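Local coordinates for protein alpha-fucosidase (Bifidobacterium bifidum, PDB 2EAB) that probably hydrolyses alpha-1,2-linked L-fucose from glycans, the chain described here being the catalytic part of a longer, calcium-binding protein, at residues K536-S539 with H540-N544; V583-M586 with L587-A590. All coordinates share one frame; numbering follows the deposited sequence.

Contact 1: residues K536-S539 with H540-N544; sequences KEES and HFYVN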
ATOM      1  N   LYS A 536       7.841  -8.600  19.264  1.00  6.72           N
ATOM      2  CA  LYS A 536       8.607  -8.827  20.481  1.00  7.25           C
ATOM      3  C   LYS A 536       9.870  -7.964  20.478  1.00  7.08           C
ATOM      4  O   LYS A 536      10.156  -7.260  21.451  1.00  7.28           O
ATOM      5  CB  LYS A 536       8.978 -10.304  20.589  1.00  7.53           C
ATOM      6  CG  LYS A 536       9.839 -10.668  21.787  1.00  8.75           C
ATOM      7  CD  LYS A 536      10.208 -12.149  21.744  1.00 10.12           C
ATOM      8  CE  LYS A 536      11.171 -12.515  22.864  1.00 11.02           C
ATOM      9  NZ  LYS A 536      11.531 -13.964  22.851  1.00 13.14           N
ATOM     10  N   GLU A 537      10.621  -8.003  19.380  1.00  6.94           N
ATOM     11  CA  GLU A 537      11.879  -7.276  19.328  1.00  6.93           C
ATOM     12  C   GLU A 537      11.675  -5.762  19.214  1.00  6.64           C
ATOM     13  O   GLU A 537      12.424  -5.008  19.824  1.00  6.66           O
ATOM     14  CB  GLU A 537      12.796  -7.810  18.223  1.00  7.09           C
ATOM     15  CG  GLU A 537      14.094  -7.036  18.083  1.00  6.96           C
ATOM     16  CD  GLU A 537      15.187  -7.776  17.328  1.00  7.16           C
ATOM     17  OE1 GLU A 537      15.072  -8.999  17.071  1.00  7.16           O
ATOM     18  OE2 GLU A 537      16.194  -7.120  17.009  1.00  6.90           O
ATOM     19  N   GLU A 538      10.682  -5.310  18.449  1.00  6.54           N
ATOM     20  CA  GLU A 538      10.441  -3.868  18.374  1.00  6.24           C
ATOM     21  C   GLU A 538       9.882  -3.309  19.686  1.00  6.06           C
ATOM     22  O   GLU A 538      10.191  -2.179  20.065  1.00  6.33           O
ATOM     23  CB  GLU A 538       9.565  -3.494  17.174  1.00  6.29           C
ATOM     24  CG  GLU A 538       9.531  -1.988  16.876  1.00  6.19           C
ATOM     25  CD  GLU A 538      10.846  -1.433  16.338  1.00  5.76           C
ATOM     26  OE1 GLU A 538      11.775  -2.243  16.085  1.00  6.05           O
ATOM     27  OE2 GLU A 538      10.949  -0.191  16.174  1.00  6.43           O
ATOM     28  N   SER A 539       9.066  -4.097  20.385  1.00  6.34           N
ATOM     29  CA  SER A 539       8.572  -3.686  21.700  1.00  6.80           C
ATOM     30  C   SER A 539       9.717  -3.644  22.708  1.00  6.82           C
ATOM     31  O   SER A 539       9.817  -2.700  23.492  1.00  7.05           O
ATOM     32  CB  SER A 539       7.437  -4.593  22.183  1.00  6.78           C
ATOM     33  OG  SER A 539       6.324  -4.490  21.316  1.00  7.23           O
ATOM     34  N   HIS A 540      10.585  -4.655  22.671  1.00  7.11           N
ATOM     35  CA  HIS A 540      11.794  -4.646  23.486  1.00  7.35           C
ATOM     36  C   HIS A 540      12.594  -3.366  23.248  1.00  7.20           C
ATOM     37  O   HIS A 540      13.046  -2.708  24.190  1.00  7.30           O
ATOM     38  CB  HIS A 540      12.668  -5.852  23.153  1.00  7.64           C
ATOM     39  CG  HIS A 540      13.888  -5.952  24.006  1.00  7.79           C
ATOM     40  ND1 HIS A 540      15.107  -5.415  23.654  1.00  9.75           N
ATOM     41  CD2 HIS A 540      14.058  -6.511  25.225  1.00  7.48           C
ATOM     42  CE1 HIS A 540      15.981  -5.657  24.617  1.00  7.81           C
ATOM     43  NE2 HIS A 540      15.367  -6.317  25.582  1.00 10.57           N
ATOM     44  N   PHE A 541      12.759  -3.026  21.974  1.00  7.07           N
ATOM     45  CA  PHE A 541      13.515  -1.855  21.557  1.00  6.86           C
ATOM     46  C   PHE A 541      12.914  -0.587  22.142  1.00  7.14           C
ATOM     47  O   PHE A 541      13.619   0.211  22.764  1.00  7.12           O
ATOM     48  CB  PHE A 541      13.554  -1.790  20.026  1.00  7.21           C
ATOM     49  CG  PHE A 541      14.308  -0.610  19.478  1.00  6.77           C
ATOM     50  CD1 PHE A 541      15.625  -0.354  19.867  1.00  6.95           C
ATOM     51  CD2 PHE A 541      13.706   0.236  18.557  1.00  7.27           C
ATOM     52  CE1 PHE A 541      16.316   0.740  19.356  1.00  7.04           C
ATOM     53  CE2 PHE A 541      14.394   1.317  18.029  1.00  7.93           C
ATOM     54  CZ  PHE A 541      15.701   1.580  18.433  1.00  7.24           C
ATOM     55  N   TYR A 542      11.610  -0.407  21.970  1.00  7.02           N
ATOM     56  CA  TYR A 542      10.969   0.798  22.470  1.00  7.55           C
ATOM     57  C   TYR A 542      10.991   0.885  23.984  1.00  7.47           C
ATOM     58  O   TYR A 542      11.327   1.929  24.537  1.00  7.67           O
ATOM     59  CB  TYR A 542       9.561   0.985  21.884  1.00  7.79           C
ATOM     60  CG  TYR A 542       9.635   1.936  20.725  1.00  6.97           C
ATOM     61  CD1 TYR A 542      10.008   1.491  19.455  1.00  7.92           C
ATOM     62  CD2 TYR A 542       9.416   3.298  20.911  1.00  7.08           C
ATOM     63  CE1 TYR A 542      10.137   2.381  18.395  1.00  8.37           C
ATOM     64  CE2 TYR A 542       9.543   4.193  19.862  1.00  8.02           C
ATOM     65  CZ  TYR A 542       9.899   3.727  18.607  1.00  7.78           C
ATOM     66  OH  TYR A 542      10.034   4.603  17.559  1.00  9.01           O
ATOM     67  N   VAL A 543      10.661  -0.214  24.653  1.00  7.39           N
ATOM     68  CA  VAL A 543      10.640  -0.223  26.117  1.00  8.42           C
ATOM     69  C   VAL A 543      12.020   0.076  26.711  1.00  8.21           C
ATOM     70  O   VAL A 543      12.144   0.877  27.646  1.00  8.26           O
ATOM     71  CB  VAL A 543      10.085  -1.563  26.672  1.00  8.96           C
ATOM     72  CG1 VAL A 543      10.403  -1.728  28.166  1.00 10.12           C
ATOM     73  CG2 VAL A 543       8.589  -1.669  26.418  1.00 10.41           C
ATOM     74  N   ASN A 544      13.049  -0.569  26.171  1.00  7.80           N
ATOM     75  CA  ASN A 544      14.381  -0.509  26.767  1.00  8.20           C
ATOM     76  C   ASN A 544      15.257   0.651  26.322  1.00  8.10           C
ATOM     77  O   ASN A 544      16.141   1.075  27.073  1.00  8.42           O
ATOM     78  CB  ASN A 544      15.109  -1.835  26.561  1.00  8.54           C
ATOM     79  CG  ASN A 544      14.538  -2.931  27.418  1.00  9.24           C
ATOM     80  OD1 ASN A 544      14.868  -3.044  28.600  1.00 11.20           O
ATOM     81  ND2 ASN A 544      13.653  -3.732  26.846  1.00 10.19           N
TER
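Glu538 sends CG away from its backbone N (chi1 -168°) and then folds over at chi2 (70°), which brings its carboxylate alongside the rings of Phe541 and Tyr542, one helical turn further on. OE2 does the touching. It lies at the edge of both rings, near their planes, 3.5 Å from Tyr542 CE1 and 3.7 Å from Phe541 CD2, where the slightly positive ring hydrogens would probably suit a carboxylate oxygen. An alanine here would remove the carboxylate and probably leave the two ring edges without the oxygen they share. The backbone follows the regular i to i+4 pattern, as in the 2.9 Å bond from Val543 N to Ser539 O. Further along, His540 O is gripped twice, by Asn544 N at 2.9 Å and by Asn544 ND2 at 2.9 Å, so Asn544, at the end of the wider pi-type turn 542-544, is tied back to its own helix. Glu537 and Lys536 turn away from these residues to form salt bridges, Glu537 with Arg456 and Lys536 with Glu477 and Asp601. The whole is an intrahelical i to i+3 and i to i+4 arrangement on helix 525-546, in the (alpha/alpha)6 barrel of the family 95 catalytic domain.

Contact 2: residues V583-M586 with L587-A590; sequences VWQM and LNDA. With TRS (2-amino-2-hydroxymethyl-propane-1,3-diol), chain J.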
ATOM      1  N   VAL A 583       3.115   3.857  19.262  1.00  6.02           N
ATOM      2  CA  VAL A 583       3.764   2.948  20.210  1.00  6.87           C
ATOM      3  C   VAL A 583       2.721   2.231  21.071  1.00  6.56           C
ATOM      4  O   VAL A 583       2.848   1.031  21.334  1.00  6.60           O
ATOM      5  CB  VAL A 583       4.856   3.660  21.041  1.00  7.01           C
ATOM      6  CG1 VAL A 583       5.414   2.740  22.132  1.00  8.08           C
ATOM      7  CG2 VAL A 583       5.980   4.113  20.119  1.00  8.08           C
ATOM      8  N   TRP A 584       1.683   2.963  21.471  1.00  6.65           N
ATOM      9  CA  TRP A 584       0.564   2.370  22.196  1.00  6.50           C
ATOM     10  C   TRP A 584      -0.048   1.227  21.388  1.00  6.36           C
ATOM     11  O   TRP A 584      -0.284   0.138  21.927  1.00  6.28           O
ATOM     12  CB  TRP A 584      -0.476   3.440  22.516  1.00  7.08           C
ATOM     13  CG  TRP A 584      -1.646   2.965  23.324  1.00  7.42           C
ATOM     14  CD1 TRP A 584      -1.775   2.993  24.684  1.00  7.99           C
ATOM     15  CD2 TRP A 584      -2.865   2.407  22.819  1.00  7.25           C
ATOM     16  NE1 TRP A 584      -2.996   2.484  25.054  1.00  8.28           N
ATOM     17  CE2 TRP A 584      -3.688   2.121  23.930  1.00  8.13           C
ATOM     18  CE3 TRP A 584      -3.347   2.132  21.532  1.00  8.01           C
ATOM     19  CZ2 TRP A 584      -4.964   1.561  23.793  1.00  8.86           C
ATOM     20  CZ3 TRP A 584      -4.614   1.573  21.398  1.00  8.51           C
ATOM     21  CH2 TRP A 584      -5.412   1.303  22.525  1.00  9.11           C
ATOM     22  N   GLN A 585      -0.277   1.462  20.096  1.00  6.37           N
ATOM     23  CA  GLN A 585      -0.879   0.438  19.251  1.00  6.40           C
ATOM     24  C   GLN A 585       0.024  -0.774  19.100  1.00  6.18           C
ATOM     25  O   GLN A 585      -0.460  -1.913  19.097  1.00  6.44           O
ATOM     26  CB  GLN A 585      -1.229   0.985  17.870  1.00  6.18           C
ATOM     27  CG  GLN A 585      -2.284   0.149  17.171  1.00  7.05           C
ATOM     28  CD  GLN A 585      -3.634   0.278  17.847  1.00  7.13           C
ATOM     29  OE1 GLN A 585      -4.231   1.348  17.847  1.00  7.64           O
ATOM     30  NE2 GLN A 585      -4.106  -0.807  18.458  1.00  8.91           N
ATOM     31  N   MET A 586       1.328  -0.531  18.966  1.00  6.08           N
ATOM     32  CA  MET A 586       2.282  -1.624  18.833  1.00  6.34           C
ATOM     33  C   MET A 586       2.284  -2.503  20.077  1.00  6.19           C
ATOM     34  O   MET A 586       2.254  -3.725  19.977  1.00  5.99           O
ATOM     35  CB  MET A 586       3.692  -1.108  18.557  1.00  6.42           C
ATOM     36  CG  MET A 586       4.688  -2.237  18.367  1.00  6.88           C
ATOM     37  SD  MET A 586       6.370  -1.682  18.136  1.00  6.71           S
ATOM     38  CE  MET A 586       6.712  -0.899  19.723  1.00  8.23           C
ATOM     39  N   LEU A 587       2.339  -1.878  21.248  1.00  6.29           N
ATOM     40  CA  LEU A 587       2.325  -2.645  22.491  1.00  6.71           C
ATOM     41  C   LEU A 587       1.012  -3.409  22.649  1.00  6.85           C
ATOM     42  O   LEU A 587       1.005  -4.543  23.126  1.00  7.13           O
ATOM     43  CB  LEU A 587       2.592  -1.741  23.697  1.00  6.88           C
ATOM     44  CG  LEU A 587       3.993  -1.121  23.767  1.00  6.93           C
ATOM     45  CD1 LEU A 587       4.070  -0.110  24.897  1.00  8.21           C
ATOM     46  CD2 LEU A 587       5.082  -2.187  23.920  1.00  8.58           C
ATOM     47  N   ASN A 588      -0.083  -2.784  22.231  1.00  7.01           N
ATOM     48  CA  ASN A 588      -1.393  -3.423  22.238  1.00  7.15           C
ATOM     49  C   ASN A 588      -1.390  -4.684  21.362  1.00  7.18           C
ATOM     50  O   ASN A 588      -1.768  -5.774  21.818  1.00  7.41           O
ATOM     51  CB  ASN A 588      -2.442  -2.417  21.761  1.00  7.36           C
ATOM     52  CG  ASN A 588      -3.841  -2.744  22.247  1.00  8.73           C
ATOM     53  OD1 ASN A 588      -4.095  -3.796  22.838  1.00  9.76           O
ATOM     54  ND2 ASN A 588      -4.763  -1.827  22.002  1.00  9.40           N
ATOM     55  N   ASP A 589      -0.937  -4.530  20.117  1.00  7.02           N
ATOM     56  CA  ASP A 589      -0.809  -5.657  19.193  1.00  6.87           C
ATOM     57  C   ASP A 589       0.149  -6.725  19.725  1.00  6.74           C
ATOM     58  O   ASP A 589      -0.139  -7.925  19.619  1.00  7.07           O
ATOM     59  CB  ASP A 589      -0.307  -5.192  17.814  1.00  7.09           C
ATOM     60  CG  ASP A 589      -1.358  -4.447  16.985  1.00  7.48           C
ATOM     61  OD1 ASP A 589      -2.531  -4.353  17.388  1.00  8.55           O
ATOM     62  OD2 ASP A 589      -0.991  -3.961  15.890  1.00  8.86           O
ATOM     63  N   ALA A 590       1.280  -6.292  20.283  1.00  6.68           N
ATOM     64  CA  ALA A 590       2.276  -7.216  20.822  1.00  6.96           C
ATOM     65  C   ALA A 590       1.713  -8.053  21.967  1.00  7.25           C
ATOM     66  O   ALA A 590       1.947  -9.261  22.031  1.00  7.25           O
ATOM     67  CB  ALA A 590       3.516  -6.458  21.271  1.00  7.20           C
TER
HETATM   68  C   TRS J5001      -6.179  -5.044  18.794  1.00 27.27           C
HETATM   69  C1  TRS J5001      -5.174  -4.523  19.814  1.00 27.40           C
HETATM   70  C2  TRS J5001      -7.370  -5.609  19.536  1.00 27.43           C
HETATM   71  C3  TRS J5001      -5.542  -6.131  17.931  1.00 27.45           C
HETATM   72  N   TRS J5001      -6.626  -3.936  17.946  1.00 27.60           N
HETATM   73  O1  TRS J5001      -4.225  -3.636  19.207  1.00 24.29           O
HETATM   74  O2  TRS J5001      -7.201  -6.605  20.403  1.00 24.50           O
HETATM   75  O3  TRS J5001      -6.500  -6.683  17.018  1.00 24.53           O
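Gln585 and Asp589, one turn apart on the helix, converge on O1 of a bound Tris molecule. Asp589 OD1 accepts from the Tris hydroxyl O1 at 2.6 Å, while Gln585 NE2 gives O1 a weak bond of 2.9 Å, bent to 127°. Asn588 meets the same ligand without a polar bond, its CG 3.2 Å from Tris O1. In the second shell Gln585 NE2 also bonds Asp690, which would hold the amide in place, and the fold in the chain at chi2 (69°) brings NE2 round to the asparagine and the ligand. Asn588 ND2 comes to 3.2 Å from Trp584 CH2, approaching the indole obliquely, the two side chains running the same way with amide and ring planes 74° apart. Further round the helix, Val583 CG1 and Leu587 CD1 pack side by side at 4.2 Å, and backbone i to i+4 bonds such as Asp589 N to Gln585 O (2.8 Å) fix the spacing. The Tris, probably from the crystallisation liquor, also bonds Glu520, Asp690 and Asn797. Glu520 and Asp690 bind a calcium ion in a structure of this protein, though none is bound here, so this helix face borders a polar, cation-binding site of the (alpha/alpha)6 catalytic domain.

Overall arrangement
Along the chain the two contacts come in series, neither nested nor crossed: contact 1 closes on helix 525-546 before contact 2 opens on helix 577-596. Each spans a little over two turns and closes no loop of its own; the link is made by the helices packing on each other, with contact centres 10 Å apart. Glu538 CG sits 3.4 Å from Met586 SD, Ser539 OG hydrogen-bonds Leu535 O and fits 3.4 Å from Ala590 CB, and Tyr542 CE2 lies 3.6 Å from Val583 CG2. Strands such as 558-565 lie in the connection. Helices 507-520 and 632-639 touch both contacts, joining four helices of the catalytic domain, while the polar face of contact 2 turns to the Tris.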